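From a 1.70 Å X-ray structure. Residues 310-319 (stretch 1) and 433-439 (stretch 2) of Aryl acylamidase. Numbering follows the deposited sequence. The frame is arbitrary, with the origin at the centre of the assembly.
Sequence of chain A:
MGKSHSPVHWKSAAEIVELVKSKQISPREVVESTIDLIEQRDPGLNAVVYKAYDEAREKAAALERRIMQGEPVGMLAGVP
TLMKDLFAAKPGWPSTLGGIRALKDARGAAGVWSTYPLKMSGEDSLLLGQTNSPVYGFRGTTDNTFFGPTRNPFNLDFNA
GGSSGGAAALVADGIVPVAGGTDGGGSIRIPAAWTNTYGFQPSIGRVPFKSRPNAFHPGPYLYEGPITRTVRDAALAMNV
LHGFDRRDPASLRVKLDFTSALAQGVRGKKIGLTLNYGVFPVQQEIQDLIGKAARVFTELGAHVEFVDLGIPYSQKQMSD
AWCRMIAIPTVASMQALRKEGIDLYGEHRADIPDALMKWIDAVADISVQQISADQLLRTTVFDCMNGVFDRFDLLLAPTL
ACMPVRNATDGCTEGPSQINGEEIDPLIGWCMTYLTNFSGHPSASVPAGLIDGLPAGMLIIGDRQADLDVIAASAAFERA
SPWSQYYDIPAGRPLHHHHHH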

ATOM      1  N   GLY A 310      -8.667  21.668  11.647  1.00 13.47           N
ATOM      2  CA  GLY A 310      -9.309  22.837  11.088  1.00 13.41           C
ATOM      3  C   GLY A 310      -9.470  22.847   9.565  1.00 15.60           C
ATOM      4  O   GLY A 310      -9.451  23.914   8.940  1.00 14.31           O
ATOM      5  N   ILE A 311      -9.657  21.673   8.973  1.00 13.70           N
ATOM      6  CA  ILE A 311      -9.855  21.577   7.520  1.00 13.86           C
ATOM      7  C   ILE A 311     -11.195  22.261   7.151  1.00 16.42           C
ATOM      8  O   ILE A 311     -12.231  21.895   7.688  1.00 14.55           O
ATOM      9  CB  ILE A 311      -9.911  20.098   7.108  1.00 14.96           C
ATOM     10  CG1 ILE A 311      -8.516  19.441   7.281  1.00 13.96           C
ATOM     11  CG2 ILE A 311     -10.380  19.985   5.663  1.00 14.49           C
ATOM     12  CD1 ILE A 311      -8.567  17.898   7.173  1.00 14.15           C
ATOM     13  N   PRO A 312     -11.170  23.272   6.269  1.00 15.42           N
ATOM     14  CA  PRO A 312     -12.406  24.039   6.004  1.00 16.17           C
ATOM     15  C   PRO A 312     -13.234  23.524   4.835  1.00 19.93           C
ATOM     16  O   PRO A 312     -14.309  24.066   4.528  1.00 19.89           O
ATOM     17  CB  PRO A 312     -11.881  25.433   5.698  1.00 18.93           C
ATOM     18  CG  PRO A 312     -10.567  25.139   4.987  1.00 17.38           C
ATOM     19  CD  PRO A 312      -9.977  23.960   5.741  1.00 15.80           C
ATOM     20  N   TYR A 313     -12.753  22.467   4.203  1.00 15.81           N
ATOM     21  CA  TYR A 313     -13.480  21.808   3.125  1.00 14.94           C
ATOM     22  C   TYR A 313     -14.279  20.638   3.688  1.00 16.17           C
ATOM     23  O   TYR A 313     -13.898  20.054   4.688  1.00 18.80           O
ATOM     24  CB  TYR A 313     -12.475  21.279   2.071  1.00 15.72           C
ATOM     25  CG  TYR A 313     -11.853  22.397   1.251  1.00 15.94           C
ATOM     26  CD1 TYR A 313     -10.629  22.990   1.618  1.00 17.50           C
ATOM     27  CD2 TYR A 313     -12.479  22.844   0.087  1.00 19.64           C
ATOM     28  CE1 TYR A 313     -10.065  24.029   0.840  1.00 15.40           C
ATOM     29  CE2 TYR A 313     -11.915  23.865  -0.708  1.00 20.32           C
ATOM     30  CZ  TYR A 313     -10.710  24.446  -0.321  1.00 19.57           C
ATOM     31  OH  TYR A 313     -10.199  25.470  -1.120  1.00 18.69           O
ATOM     32  N   SER A 314     -15.382  20.275   3.037  1.00 14.86           N
ATOM     33  CA  SER A 314     -16.092  19.063   3.416  1.00 17.45           C
ATOM     34  C   SER A 314     -15.354  17.838   2.878  1.00 15.34           C
ATOM     35  O   SER A 314     -14.581  17.922   1.923  1.00 13.00           O
ATOM     36  CB  SER A 314     -17.511  19.048   2.838  1.00 15.91           C
ATOM     37  OG  SER A 314     -17.446  18.896   1.437  1.00 14.79           O
ATOM     38  N   GLN A 315     -15.614  16.689   3.477  1.00 14.30           N
ATOM     39  CA  GLN A 315     -15.005  15.463   2.952  1.00 13.45           C
ATOM     40  C   GLN A 315     -15.430  15.128   1.503  1.00 12.20           C
ATOM     41  O   GLN A 315     -14.625  14.607   0.738  1.00 12.35           O
ATOM     42  CB  GLN A 315     -15.230  14.304   3.908  1.00 12.66           C
ATOM     43  CG  GLN A 315     -16.705  14.008   4.230  1.00 15.15           C
ATOM     44  CD  GLN A 315     -17.289  12.948   3.307  1.00 15.76           C
ATOM     45  OE1 GLN A 315     -16.623  12.462   2.413  1.00 15.03           O
ATOM     46  NE2 GLN A 315     -18.543  12.573   3.544  1.00 15.99           N
ATOM     47  N   LYS A 316     -16.658  15.449   1.098  1.00 13.84           N
ATOM     48  CA  LYS A 316     -17.028  15.305  -0.308  1.00 13.55           C
ATOM     49  C   LYS A 316     -16.223  16.217  -1.202  1.00 12.56           C
ATOM     50  O   LYS A 316     -15.817  15.809  -2.277  1.00 13.03           O
ATOM     51  CB  LYS A 316     -18.534  15.579  -0.542  1.00 14.49           C
ATOM     52  CG  LYS A 316     -18.892  15.473  -2.035  1.00 20.62           C
ATOM     53  CD  LYS A 316     -20.408  15.566  -2.266  1.00 25.63           C
ATOM     54  CE  LYS A 316     -20.807  14.954  -3.632  1.00 29.41           C
ATOM     55  NZ  LYS A 316     -20.285  15.683  -4.842  1.00 25.57           N
ATOM     56  N   GLN A 317     -15.990  17.460  -0.784  1.00 13.46           N
ATOM     57  CA  GLN A 317     -15.191  18.352  -1.616  1.00 15.39           C
ATOM     58  C   GLN A 317     -13.791  17.775  -1.818  1.00 13.23           C
ATOM     59  O   GLN A 317     -13.253  17.833  -2.910  1.00 12.85           O
ATOM     60  CB  GLN A 317     -15.078  19.718  -0.959  1.00 17.36           C
ATOM     61  CG  GLN A 317     -16.368  20.542  -1.147  1.00 17.40           C
ATOM     62  CD  GLN A 317     -16.302  21.865  -0.379  1.00 20.05           C
ATOM     63  OE1 GLN A 317     -15.946  21.905   0.792  1.00 17.95           O
ATOM     64  NE2 GLN A 317     -16.645  22.953  -1.056  1.00 26.16           N
HETATM   65  N   MSE A 318     -13.214  17.222  -0.755  1.00 12.74           N
HETATM   66  CA  MSE A 318     -11.868  16.669  -0.857  1.00 12.18           C
HETATM   67  C   MSE A 318     -11.809  15.404  -1.710  1.00 13.16           C
HETATM   68  O   MSE A 318     -10.900  15.258  -2.534  1.00 12.48           O
HETATM   69  CB  MSE A 318     -11.334  16.395   0.540  1.00 13.71           C
HETATM   70  CG  MSE A 318     -11.220  17.666   1.295  1.00 12.75           C
HETATM   71 SE   MSE A 318     -10.060  17.342   2.802  1.00 31.36          SE
HETATM   72  CE  MSE A 318     -11.205  16.089   3.815  1.00 14.08           C
ATOM     73  N   SER A 319     -12.740  14.469  -1.512  1.00 12.72           N
ATOM     74  CA  SER A 319     -12.713  13.266  -2.327  1.00 12.36           C
ATOM     75  C   SER A 319     -12.976  13.563  -3.797  1.00 14.69           C
ATOM     76  O   SER A 319     -12.368  12.924  -4.677  1.00 11.80           O
ATOM     77  CB  SER A 319     -13.677  12.173  -1.817  1.00 14.56           C
ATOM     78  OG  SER A 319     -15.048  12.564  -1.952  1.00 14.76           O
TER
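Stretch 2, residues 433-439: TYLTNFS

Stretch 1 begins as a loop and turns into a helix at Gln 315 that runs on past Ser 319. Stretch 2 is mostly helical, through Ser 439. The N-to-C directions of the two helices differ by 58°, so they are neither parallel nor antiparallel; their axes come no closer than 12.0 Å. Stretch 2 makes the contact with side chains, which meet both side chains and backbone atoms of stretch 1. Met 318, Tyr 434 and Leu 435 bury the most area. CA of Ser 319 lies 8.3 Å from CA of Tyr 434, and CA of Met 318 lies 8.7 Å from CA of Leu 435.

The CA-to-CB bond of Ile 311 points toward stretch 2, and its CD1 lies 4.3 Å from CD1 of Leu 435. Pro 312, Tyr 313 and Ser 314 make no contact. Ser 314 caps the helix instead: its OG accepts from N of Gln 317 at 3.0 Å.

O of Gln 315 is 3.5 Å from OH of Tyr 434, and water 1 links the two side chains. The water is hydrogen-bonded to OE1 of Gln 315 at 3.0 Å and to OH of Tyr 434 at 2.7 Å. The CA-to-CB bond of Lys 316 points away.

Met 318, present as selenomethionine, is the centre of the contact. Its CB packs 3.3 Å from OH and 3.8 Å from CE1 of Tyr 434. Its SE lies 3.8 Å from CD2 of Leu 435. Phe 438, one turn after Tyr 434, presents its ring edge to the Met 318 backbone, with CZ 3.7 Å from O of Met 318.

N of Ser 319, 3.5 Å from OH of Tyr 434, is already bonded within the helix to O of Gln 315 at 2.9 Å.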

ATOM      1  N   THR A 433      -6.736   8.114   4.611  1.00 10.95           N
ATOM      2  CA  THR A 433      -5.343   8.115   4.139  1.00 10.30           C
ATOM      3  C   THR A 433      -5.042   9.111   3.015  1.00 11.28           C
ATOM      4  O   THR A 433      -3.878   9.535   2.873  1.00  9.83           O
ATOM      5  CB  THR A 433      -5.038   6.716   3.552  1.00 10.48           C
ATOM      6  OG1 THR A 433      -6.142   6.275   2.750  1.00 11.22           O
ATOM      7  CG2 THR A 433      -4.909   5.719   4.692  1.00 11.51           C
ATOM      8  N   TYR A 434      -6.036   9.461   2.185  1.00  9.92           N
ATOM      9  CA  TYR A 434      -5.694  10.264   1.002  1.00  9.31           C
ATOM     10  C   TYR A 434      -5.159  11.646   1.392  1.00  9.98           C
ATOM     11  O   TYR A 434      -4.546  12.320   0.533  1.00  9.37           O
ATOM     12  CB  TYR A 434      -6.844  10.391  -0.031  1.00  9.08           C
ATOM     13  CG  TYR A 434      -8.090  11.154   0.418  1.00  9.96           C
ATOM     14  CD1 TYR A 434      -8.050  12.537   0.651  1.00  9.27           C
ATOM     15  CD2 TYR A 434      -9.313  10.499   0.536  1.00 11.27           C
ATOM     16  CE1 TYR A 434      -9.201  13.233   1.050  1.00 12.63           C
ATOM     17  CE2 TYR A 434     -10.458  11.174   0.927  1.00 13.11           C
ATOM     18  CZ  TYR A 434     -10.399  12.538   1.181  1.00 12.91           C
ATOM     19  OH  TYR A 434     -11.550  13.217   1.564  1.00 12.01           O
ATOM     20  N   LEU A 435      -5.381  12.081   2.633  1.00 11.13           N
ATOM     21  CA  LEU A 435      -4.846  13.396   3.034  1.00  9.91           C
ATOM     22  C   LEU A 435      -3.318  13.465   2.843  1.00  9.35           C
ATOM     23  O   LEU A 435      -2.807  14.526   2.505  1.00 10.21           O
ATOM     24  CB  LEU A 435      -5.195  13.742   4.472  1.00 10.51           C
ATOM     25  CG  LEU A 435      -6.690  13.841   4.735  1.00 11.39           C
ATOM     26  CD1 LEU A 435      -6.924  14.086   6.254  1.00 11.74           C
ATOM     27  CD2 LEU A 435      -7.311  14.944   3.906  1.00 12.14           C
ATOM     28  N   THR A 436      -2.578  12.364   3.072  1.00  9.83           N
ATOM     29  CA  THR A 436      -1.115  12.455   2.925  1.00  9.08           C
ATOM     30  C   THR A 436      -0.684  12.301   1.469  1.00  9.81           C
ATOM     31  O   THR A 436       0.454  12.604   1.128  1.00 11.68           O
ATOM     32  CB  THR A 436      -0.363  11.394   3.754  1.00  9.67           C
ATOM     33  OG1 THR A 436      -0.675  10.097   3.252  1.00 10.16           O
ATOM     34  CG2 THR A 436      -0.785  11.474   5.228  1.00 10.68           C
ATOM     35  N   ASN A 437      -1.574  11.849   0.592  1.00  9.18           N
ATOM     36  CA  ASN A 437      -1.285  11.974  -0.843  1.00  9.66           C
ATOM     37  C   ASN A 437      -1.451  13.431  -1.288  1.00  9.71           C
ATOM     38  O   ASN A 437      -0.844  13.859  -2.242  1.00 10.97           O
ATOM     39  CB  ASN A 437      -2.185  11.048  -1.673  1.00 10.61           C
ATOM     40  CG  ASN A 437      -2.034   9.608  -1.252  1.00 11.34           C
ATOM     41  OD1 ASN A 437      -2.798   9.132  -0.420  1.00 10.83           O
ATOM     42  ND2 ASN A 437      -1.032   8.915  -1.797  1.00  8.85           N
ATOM     43  N   PHE A 438      -2.298  14.197  -0.596  1.00  9.47           N
ATOM     44  CA  PHE A 438      -2.279  15.644  -0.818  1.00 10.00           C
ATOM     45  C   PHE A 438      -1.034  16.288  -0.210  1.00 10.60           C
ATOM     46  O   PHE A 438      -0.431  17.177  -0.820  1.00 10.44           O
ATOM     47  CB  PHE A 438      -3.479  16.318  -0.137  1.00  9.52           C
ATOM     48  CG  PHE A 438      -4.792  16.063  -0.818  1.00 11.46           C
ATOM     49  CD1 PHE A 438      -4.857  15.690  -2.151  1.00 13.25           C
ATOM     50  CD2 PHE A 438      -5.973  16.287  -0.119  1.00 15.42           C
ATOM     51  CE1 PHE A 438      -6.129  15.488  -2.773  1.00 14.74           C
ATOM     52  CE2 PHE A 438      -7.214  16.108  -0.725  1.00 14.23           C
ATOM     53  CZ  PHE A 438      -7.294  15.719  -2.044  1.00 11.58           C
ATOM     54  N   SER A 439      -0.636  15.847   0.990  1.00  9.99           N
ATOM     55  CA  SER A 439       0.322  16.624   1.769  1.00 10.02           C
ATOM     56  C   SER A 439       1.783  16.189   1.768  1.00  9.88           C
ATOM     57  O   SER A 439       2.656  17.033   2.023  1.00 10.31           O
ATOM     58  CB  SER A 439      -0.159  16.732   3.232  1.00 11.39           C
ATOM     59  OG  SER A 439       0.048  15.504   3.920  1.00 11.97           O
TER
HETATM   60  O   HOH W   1     -13.839  11.812   1.589  1.00 12.02           O